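Local coordinates for protein peptidoglycan-N-acetylmuramic acid deacetylase PdaC (PDB 6H8N) that removes the N-acetyl group from N-acetylmuramic acid residues of peptidoglycan, a change that makes the wall resistant to lysozyme, and also deacylates short chitin oligomers, at residues A[22-33]-A[53-63]. The protein carries 1 engineered substitution. Numbering follows the deposited sequence.
Sequences PATTNQILDSLK and ETLIRMLKEGN
R57 and D30 make the shortest bridge here, R57 NH2 to D30 OD1 at 2.7 Å, with D30 OD1 met on its anti side, 17° out of the carboxylate plane. It belongs to a four-residue salt-bridge network, D30-R57-E61-K33, that ties together two neighbouring, nearly parallel helices (axes 12° apart) of the polysaccharide deacetylase (NodB homology) domain, both packed on strand 40-43 of its parallel sheet. With CG anti to the backbone N and the chain extended to NE, R57 reaches across and settles as a knob among N26, L29, D30 and K33. Its NH1 also donates to N26, both to the backbone O and, from above the amide plane, to OD1. Within its own segment, R57 NE sends a nearly straight bond (169°) to E61 OE2, 2.9 Å away and just past the helix end. K33 NZ reaches that same oxygen from the opposite face of the carboxylate, so E61 OE2 is gripped by two cationic groups and probably offsets the closeness of K33 NZ to R57 NH2 (3.5 Å).

Beneath the charges, L29 CB lies over the centre of the guanidinium, 3.5 Å above its plane. L29 CD2 runs on inward to M58 CB and to N63 ND2, while F41 of strand 40-43 touches L29, L32, M58 and N63. The helix of R57 ends in a Schellman motif with G62 at positive phi; N63 then turns ND2 back to M58 O, while its OD1 accepts from the backbone N of A39. Toward the N-terminal ends, T25 CG2 meets T54 CG2 and M58 CE, its hydroxyl being held by D160 and N21. Two waters bridge the segments: one joins N26 OD1 to T54 OG1, and the other accepts from N63 ND2 and donates to L29 O and, at 2.8 Å, to E61 OE1.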
loop_
_atom_site.group_PDB
_atom_site.type_symbol
_atom_site.label_atom_id
_atom_site.label_comp_id
_atom_site.label_asym_id
_atom_site.label_seq_id
_atom_site.Cartn_x
_atom_site.Cartn_y
_atom_site.Cartn_z
ATOM N N PRO A 22 6.757 -13.919 4.067
ATOM C CA PRO A 22 5.652 -14.900 4.122
ATOM C C PRO A 22 4.940 -15.014 5.460
ATOM O O PRO A 22 3.707 -14.979 5.494
ATOM C CB PRO A 22 6.336 -16.195 3.676
ATOM C CG PRO A 22 7.365 -15.734 2.701
ATOM C CD PRO A 22 7.880 -14.419 3.250
ATOM N N ALA A 23 5.676 -15.127 6.568
ATOM C CA ALA A 23 5.030 -15.401 7.839
ATOM C C ALA A 23 4.022 -14.322 8.196
ATOM O O ALA A 23 2.965 -14.620 8.766
ATOM C CB ALA A 23 6.076 -15.553 8.937
ATOM N N THR A 24 4.323 -13.064 7.886
ATOM C CA THR A 24 3.426 -11.968 8.224
ATOM C C THR A 24 2.538 -11.573 7.047
ATOM O O THR A 24 1.323 -11.419 7.215
ATOM C CB THR A 24 4.234 -10.772 8.726
ATOM O OG1 THR A 24 5.275 -10.476 7.792
ATOM C CG2 THR A 24 4.877 -11.082 10.060
ATOM N N THR A 25 3.103 -11.459 5.843
ATOM C CA THR A 25 2.312 -11.099 4.675
ATOM C C THR A 25 1.215 -12.112 4.400
ATOM O O THR A 25 0.090 -11.732 4.064
ATOM C CB THR A 25 3.220 -10.944 3.455
ATOM O OG1 THR A 25 4.294 -10.045 3.769
ATOM C CG2 THR A 25 2.436 -10.432 2.248
ATOM N N ASN A 26 1.507 -13.415 4.538
ATOM C CA ASN A 26 0.466 -14.410 4.264
ATOM C C ASN A 26 -0.690 -14.313 5.253
ATOM O O ASN A 26 -1.847 -14.557 4.897
ATOM C CB ASN A 26 1.020 -15.831 4.278
ATOM C CG ASN A 26 1.798 -16.169 3.039
ATOM O OD1 ASN A 26 1.499 -15.691 1.938
ATOM N ND2 ASN A 26 2.762 -17.056 3.191
ATOM N N GLN A 27 -0.389 -14.000 6.511
ATOM C CA GLN A 27 -1.445 -13.823 7.498
ATOM C C GLN A 27 -2.343 -12.649 7.122
ATOM O O GLN A 27 -3.572 -12.742 7.203
ATOM C CB GLN A 27 -0.797 -13.614 8.868
ATOM C CG GLN A 27 -1.767 -13.566 10.006
ATOM C CD GLN A 27 -1.110 -13.185 11.318
ATOM O OE1 GLN A 27 -0.019 -13.648 11.650
ATOM N NE2 GLN A 27 -1.783 -12.351 12.067
ATOM N N ILE A 28 -1.743 -11.542 6.659
ATOM C CA ILE A 28 -2.516 -10.381 6.242
ATOM C C ILE A 28 -3.352 -10.714 5.013
ATOM O O ILE A 28 -4.531 -10.355 4.932
ATOM C CB ILE A 28 -1.567 -9.197 6.003
ATOM C CG1 ILE A 28 -0.954 -8.743 7.339
ATOM C CG2 ILE A 28 -2.280 -8.036 5.301
ATOM C CD1 ILE A 28 0.272 -7.879 7.200
ATOM N N LEU A 29 -2.761 -11.416 4.045
ATOM C CA LEU A 29 -3.512 -11.842 2.868
ATOM C C LEU A 29 -4.682 -12.732 3.266
ATOM O O LEU A 29 -5.770 -12.612 2.705
ATOM C CB LEU A 29 -2.603 -12.567 1.879
ATOM C CG LEU A 29 -1.583 -11.667 1.182
ATOM C CD1 LEU A 29 -0.539 -12.502 0.468
ATOM C CD2 LEU A 29 -2.264 -10.726 0.195
ATOM N N ASP A 30 -4.478 -13.612 4.254
ATOM C CA ASP A 30 -5.567 -14.453 4.758
ATOM C C ASP A 30 -6.687 -13.600 5.336
ATOM O O ASP A 30 -7.867 -13.871 5.092
ATOM C CB ASP A 30 -5.070 -15.401 5.851
ATOM C CG ASP A 30 -4.214 -16.543 5.339
ATOM O OD1 ASP A 30 -4.122 -16.781 4.124
ATOM O OD2 ASP A 30 -3.637 -17.237 6.211
ATOM N N SER A 31 -6.335 -12.592 6.134
ATOM C CA SER A 31 -7.335 -11.722 6.748
ATOM C C SER A 31 -8.122 -10.978 5.680
ATOM O O SER A 31 -9.348 -10.863 5.756
ATOM C CB SER A 31 -6.662 -10.707 7.676
ATOM O OG SER A 31 -5.941 -11.297 8.734
ATOM N N LEU A 32 -7.425 -10.415 4.689
ATOM C CA LEU A 32 -8.109 -9.706 3.618
ATOM C C LEU A 32 -9.072 -10.627 2.888
ATOM O O LEU A 32 -10.214 -10.249 2.608
ATOM C CB LEU A 32 -7.089 -9.118 2.639
ATOM C CG LEU A 32 -6.244 -7.973 3.188
ATOM C CD1 LEU A 32 -5.031 -7.723 2.288
ATOM C CD2 LEU A 32 -7.084 -6.702 3.327
ATOM N N LYS A 33 -8.632 -11.848 2.581
ATOM C CA LYS A 33 -9.489 -12.782 1.874
ATOM C C LYS A 33 -10.709 -13.148 2.713
ATOM O O LYS A 33 -11.834 -13.175 2.196
ATOM C CB LYS A 33 -8.670 -14.014 1.484
ATOM C CG LYS A 33 -9.462 -15.078 0.755
ATOM C CD LYS A 33 -8.540 -16.062 0.024
ATOM C CE LYS A 33 -7.483 -16.685 0.913
ATOM N NZ LYS A 33 -6.591 -17.635 0.139
ATOM N N GLU A 53 6.783 -16.334 -4.715
ATOM C CA GLU A 53 5.458 -16.923 -4.522
ATOM C C GLU A 53 4.495 -15.959 -3.842
ATOM O O GLU A 53 3.283 -16.002 -4.093
ATOM C CB GLU A 53 5.582 -18.199 -3.667
ATOM C CG GLU A 53 6.059 -17.991 -2.192
ATOM C CD GLU A 53 7.591 -17.812 -2.011
ATOM O OE1 GLU A 53 8.394 -17.815 -2.986
ATOM O OE2 GLU A 53 7.984 -17.682 -0.831
ATOM N N THR A 54 4.997 -15.120 -2.944
ATOM C CA THR A 54 4.121 -14.227 -2.210
ATOM C C THR A 54 3.666 -13.066 -3.084
ATOM O O THR A 54 2.526 -12.617 -2.955
ATOM C CB THR A 54 4.844 -13.769 -0.948
ATOM O OG1 THR A 54 5.352 -14.921 -0.247
ATOM C CG2 THR A 54 3.907 -13.020 -0.037
ATOM N N LEU A 55 4.519 -12.607 -4.000
ATOM C CA LEU A 55 4.077 -11.634 -5.002
ATOM C C LEU A 55 2.948 -12.216 -5.840
ATOM O O LEU A 55 1.928 -11.564 -6.070
ATOM C CB LEU A 55 5.249 -11.250 -5.909
ATOM C CG LEU A 55 4.876 -10.408 -7.115
ATOM C CD1 LEU A 55 4.325 -9.061 -6.700
ATOM C CD2 LEU A 55 6.049 -10.252 -8.045
ATOM N N ILE A 56 3.125 -13.448 -6.330
ATOM C CA ILE A 56 2.067 -14.061 -7.119
ATOM C C ILE A 56 0.776 -14.150 -6.315
ATOM O O ILE A 56 -0.303 -13.842 -6.828
ATOM C CB ILE A 56 2.514 -15.429 -7.682
ATOM C CG1 ILE A 56 3.692 -15.282 -8.652
ATOM C CG2 ILE A 56 1.333 -16.144 -8.339
ATOM C CD1 ILE A 56 3.394 -14.457 -9.864
ATOM N N ARG A 57 0.861 -14.577 -5.056
ATOM C CA ARG A 57 -0.348 -14.715 -4.257
ATOM C C ARG A 57 -1.070 -13.378 -4.079
ATOM O O ARG A 57 -2.297 -13.296 -4.224
ATOM C CB ARG A 57 -0.041 -15.345 -2.899
ATOM C CG ARG A 57 -1.311 -15.570 -2.094
ATOM C CD ARG A 57 -1.135 -16.264 -0.744
ATOM N NE ARG A 57 -2.442 -16.143 -0.127
ATOM C CZ ARG A 57 -2.711 -16.088 1.170
ATOM N NH1 ARG A 57 -1.753 -16.231 2.071
ATOM N NH2 ARG A 57 -3.960 -15.868 1.548
ATOM N N MET A 58 -0.334 -12.315 -3.756
ATOM C CA MET A 58 -1.022 -11.059 -3.509
ATOM C C MET A 58 -1.729 -10.570 -4.766
ATOM O O MET A 58 -2.851 -10.052 -4.684
ATOM C CB MET A 58 -0.092 -10.007 -2.907
ATOM C CG MET A 58 1.068 -9.620 -3.712
ATOM S SD MET A 58 2.173 -8.449 -2.817
ATOM C CE MET A 58 2.645 -9.261 -1.322
ATOM N N LEU A 59 -1.109 -10.765 -5.946
ATOM C CA LEU A 59 -1.748 -10.389 -7.210
ATOM C C LEU A 59 -2.936 -11.287 -7.523
ATOM O O LEU A 59 -3.983 -10.805 -7.964
ATOM C CB LEU A 59 -0.736 -10.468 -8.349
ATOM C CG LEU A 59 0.358 -9.410 -8.369
ATOM C CD1 LEU A 59 1.420 -9.808 -9.410
ATOM C CD2 LEU A 59 -0.214 -8.057 -8.686
ATOM N N LYS A 60 -2.789 -12.595 -7.308
ATOM C CA LYS A 60 -3.873 -13.520 -7.610
ATOM C C LYS A 60 -5.107 -13.196 -6.791
ATOM O O LYS A 60 -6.231 -13.380 -7.263
ATOM C CB LYS A 60 -3.411 -14.948 -7.357
ATOM C CG LYS A 60 -4.413 -15.989 -7.788
ATOM C CD LYS A 60 -3.819 -17.380 -7.727
ATOM C CE LYS A 60 -4.786 -18.405 -8.291
ATOM N NZ LYS A 60 -4.166 -19.760 -8.390
ATOM N N GLU A 61 -4.924 -12.683 -5.585
ATOM C CA GLU A 61 -6.031 -12.397 -4.679
ATOM C C GLU A 61 -6.561 -10.976 -4.817
ATOM O O GLU A 61 -7.363 -10.545 -3.982
ATOM C CB GLU A 61 -5.635 -12.763 -3.242
ATOM C CG GLU A 61 -5.384 -14.279 -3.136
ATOM C CD GLU A 61 -5.094 -14.830 -1.751
ATOM O OE1 GLU A 61 -5.063 -14.066 -0.770
ATOM O OE2 GLU A 61 -4.894 -16.073 -1.637
ATOM N N GLY A 62 -6.193 -10.266 -5.882
ATOM C CA GLY A 62 -6.822 -9.014 -6.205
ATOM C C GLY A 62 -6.208 -7.788 -5.572
ATOM O O GLY A 62 -6.786 -6.709 -5.670
ATOM N N ASN A 63 -5.064 -7.914 -4.928
ATOM C CA ASN A 63 -4.412 -6.780 -4.302
ATOM C C ASN A 63 -3.513 -6.057 -5.296
ATOM O O ASN A 63 -3.075 -6.623 -6.303
ATOM C CB ASN A 63 -3.651 -7.271 -3.084
ATOM C CG ASN A 63 -4.563 -7.985 -2.132
ATOM O OD1 ASN A 63 -5.416 -7.351 -1.492
ATOM N ND2 ASN A 63 -4.410 -9.307 -2.021
HETATM O O HOH W 1 2.757 -16.496 -0.243
HETATM O O HOH W 2 -5.818 -11.519 -0.030
#